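Local atomic coordinates of probable DNA endonuclease SmrA (Escherichia coli, PDB entry 3QD7), a protein that binds DNA and has DNA endonuclease activity, working as a stand-alone small MutS-related protein. Residues E29-Q32 against H33-D37. Sequence-based numbering, arbitrary orientation.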
ATOM      1  N   GLU A  29      10.266 -10.491   8.165  1.00 28.40           N
ATOM      2  CA  GLU A  29      11.160 -11.056   9.187  1.00 30.78           C
ATOM      3  C   GLU A  29      12.416 -10.211   9.283  1.00 28.12           C
ATOM      4  O   GLU A  29      12.882  -9.663   8.287  1.00 22.61           O
ATOM      5  CB  GLU A  29      11.597 -12.484   8.805  1.00 31.06           C
ATOM      6  CG  GLU A  29      10.467 -13.489   8.561  1.00 41.05           C
ATOM      7  CD  GLU A  29       9.701 -13.276   7.229  1.00 52.37           C
ATOM      8  OE1 GLU A  29      10.276 -12.700   6.260  1.00 49.72           O
ATOM      9  OE2 GLU A  29       8.510 -13.689   7.164  1.00 44.88           O
ATOM     10  N   GLY A  30      12.959 -10.119  10.486  1.00 23.17           N
ATOM     11  CA  GLY A  30      14.293  -9.578  10.705  1.00 21.93           C
ATOM     12  C   GLY A  30      14.426  -8.069  10.779  1.00 21.59           C
ATOM     13  O   GLY A  30      15.530  -7.553  10.634  1.00 20.18           O
ATOM     14  N   LEU A  31      13.315  -7.372  11.005  1.00 19.31           N
ATOM     15  CA  LEU A  31      13.279  -5.922  11.171  1.00 18.86           C
ATOM     16  C   LEU A  31      13.799  -5.464  12.517  1.00 20.10           C
ATOM     17  O   LEU A  31      13.715  -6.187  13.489  1.00 19.15           O
ATOM     18  CB  LEU A  31      11.827  -5.447  11.062  1.00 18.43           C
ATOM     19  CG  LEU A  31      11.129  -5.592   9.713  1.00 20.12           C
ATOM     20  CD1 LEU A  31       9.713  -4.990   9.853  1.00 23.55           C
ATOM     21  CD2 LEU A  31      11.924  -4.901   8.610  1.00 22.03           C
ATOM     22  N   GLN A  32      14.261  -4.221  12.583  1.00 23.12           N
ATOM     23  CA  GLN A  32      14.694  -3.600  13.832  1.00 21.71           C
ATOM     24  C   GLN A  32      13.521  -3.354  14.776  1.00 26.11           C
ATOM     25  O   GLN A  32      12.408  -3.020  14.328  1.00 25.88           O
ATOM     26  CB  GLN A  32      15.404  -2.277  13.553  1.00 24.54           C
ATOM     27  CG  GLN A  32      15.949  -1.574  14.833  1.00 28.89           C
ATOM     28  CD  GLN A  32      16.832  -0.367  14.536  1.00 37.50           C
ATOM     29  OE1 GLN A  32      17.017   0.006  13.377  1.00 38.03           O
ATOM     30  NE2 GLN A  32      17.375   0.255  15.594  1.00 39.15           N
ATOM     31  N   HIS A  33      13.780  -3.492  16.077  1.00 29.22           N
ATOM     32  CA  HIS A  33      12.768  -3.273  17.097  1.00 33.63           C
ATOM     33  C   HIS A  33      11.792  -2.090  16.906  1.00 41.25           C
ATOM     34  O   HIS A  33      10.594  -2.219  17.186  1.00 46.31           O
ATOM     35  CB  HIS A  33      13.393  -3.225  18.497  1.00 31.20           C
ATOM     36  CG  HIS A  33      12.395  -2.997  19.586  1.00 36.16           C
ATOM     37  ND1 HIS A  33      11.336  -3.848  19.812  1.00 41.99           N
ATOM     38  CD2 HIS A  33      12.279  -2.000  20.493  1.00 40.73           C
ATOM     39  CE1 HIS A  33      10.622  -3.397  20.829  1.00 43.34           C
ATOM     40  NE2 HIS A  33      11.170  -2.272  21.254  1.00 45.21           N
ATOM     41  N   GLY A  34      12.272  -0.946  16.449  1.00 37.02           N
ATOM     42  CA  GLY A  34      11.368   0.225  16.335  1.00 41.88           C
ATOM     43  C   GLY A  34      10.460   0.394  15.113  1.00 44.31           C
ATOM     44  O   GLY A  34       9.585   1.274  15.107  1.00 38.25           O
ATOM     45  N   VAL A  35      10.652  -0.447  14.089  1.00 36.42           N
ATOM     46  CA  VAL A  35      10.060  -0.237  12.747  1.00 37.87           C
ATOM     47  C   VAL A  35       8.526  -0.065  12.736  1.00 40.46           C
ATOM     48  O   VAL A  35       7.984   0.774  12.022  1.00 42.95           O
ATOM     49  CB  VAL A  35      10.538  -1.333  11.718  1.00 38.93           C
ATOM     50  CG1 VAL A  35       9.833  -1.176  10.354  1.00 39.44           C
ATOM     51  CG2 VAL A  35      12.070  -1.275  11.535  1.00 32.22           C
ATOM     52  N   LEU A  36       7.851  -0.830  13.582  1.00 43.95           N
ATOM     53  CA  LEU A  36       6.407  -0.911  13.577  1.00 39.30           C
ATOM     54  C   LEU A  36       5.699   0.306  14.186  1.00 50.72           C
ATOM     55  O   LEU A  36       4.571   0.648  13.794  1.00 46.51           O
ATOM     56  CB  LEU A  36       5.988  -2.235  14.212  1.00 49.15           C
ATOM     57  CG  LEU A  36       6.414  -3.467  13.376  1.00 54.01           C
ATOM     58  CD1 LEU A  36       5.898  -3.354  11.939  1.00 44.01           C
ATOM     59  CD2 LEU A  36       7.943  -3.756  13.372  1.00 58.46           C
ATOM     60  N   ASP A  37       6.364   0.957  15.138  1.00 62.45           N
ATOM     61  CA  ASP A  37       5.905   2.237  15.683  1.00 57.34           C
ATOM     62  C   ASP A  37       5.952   3.326  14.628  1.00 59.07           C
ATOM     63  O   ASP A  37       5.205   4.300  14.687  1.00 58.53           O
ATOM     64  CB  ASP A  37       6.745   2.650  16.896  1.00 67.23           C
ATOM     65  CG  ASP A  37       5.955   2.601  18.200  1.00 71.72           C
ATOM     66  OD1 ASP A  37       5.096   1.702  18.363  1.00 73.55           O
ATOM     67  OD2 ASP A  37       6.185   3.478  19.059  1.00 70.59           O
TER
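With CG set beside the backbone N at chi1 -66° and CD1 then extended, anti to CA, Leu31 brings its CD1 methyl to Val35, whose CG1 lies anti to its own backbone N and whose CG2 is left beside that N. CD1 of Leu31 and CG1 of Val35 meet at 3.8 Å; the side chains cross at about a right angle, and CD1 is the Leu31 side-chain atom closest to Val35. The same CD1 lies 4.1 Å from CD2 of Leu36, again with crossed side chains; one leucine methyl thus serves two successive residues. The second Val35 methyl turns back over the first residue of the turn: CG2 sits 3.3 Å from O of Gln32 and 4.0 Å from CB of Gln32, packing against backbone and side-chain root together.

The polar tie is a backbone one. Val35 N donates to O of Gln32 at 3.1 Å with an N-H...O angle of 174°, nearly straight at the hydrogen, yet the donor stands 40° above the carbonyl plane. Gly34 N comes as near to that oxygen, but its poor angle excludes a bond. Helical backbone angles at His33 and Gly34 identify Gln32 to Val35 as a type I beta turn. A weak bond from Asp37 N, in helix 37-40, to Gly34 O follows.

None of the residues that meet is buried, so the turn lies at the molecule's periphery, although Leu31 and Val35 both reach Gln111 and Leu36 reaches Ala112, laying the apolar cluster against strand 110-115. The arrangement is a type I turn closed by an i to i+3 bond, its flanking leucines meeting beside it, between edge strand 25-27 and short helix 37-40 in the Smr-domain-containing piece of SmrA, which has an alpha/beta/alpha fold.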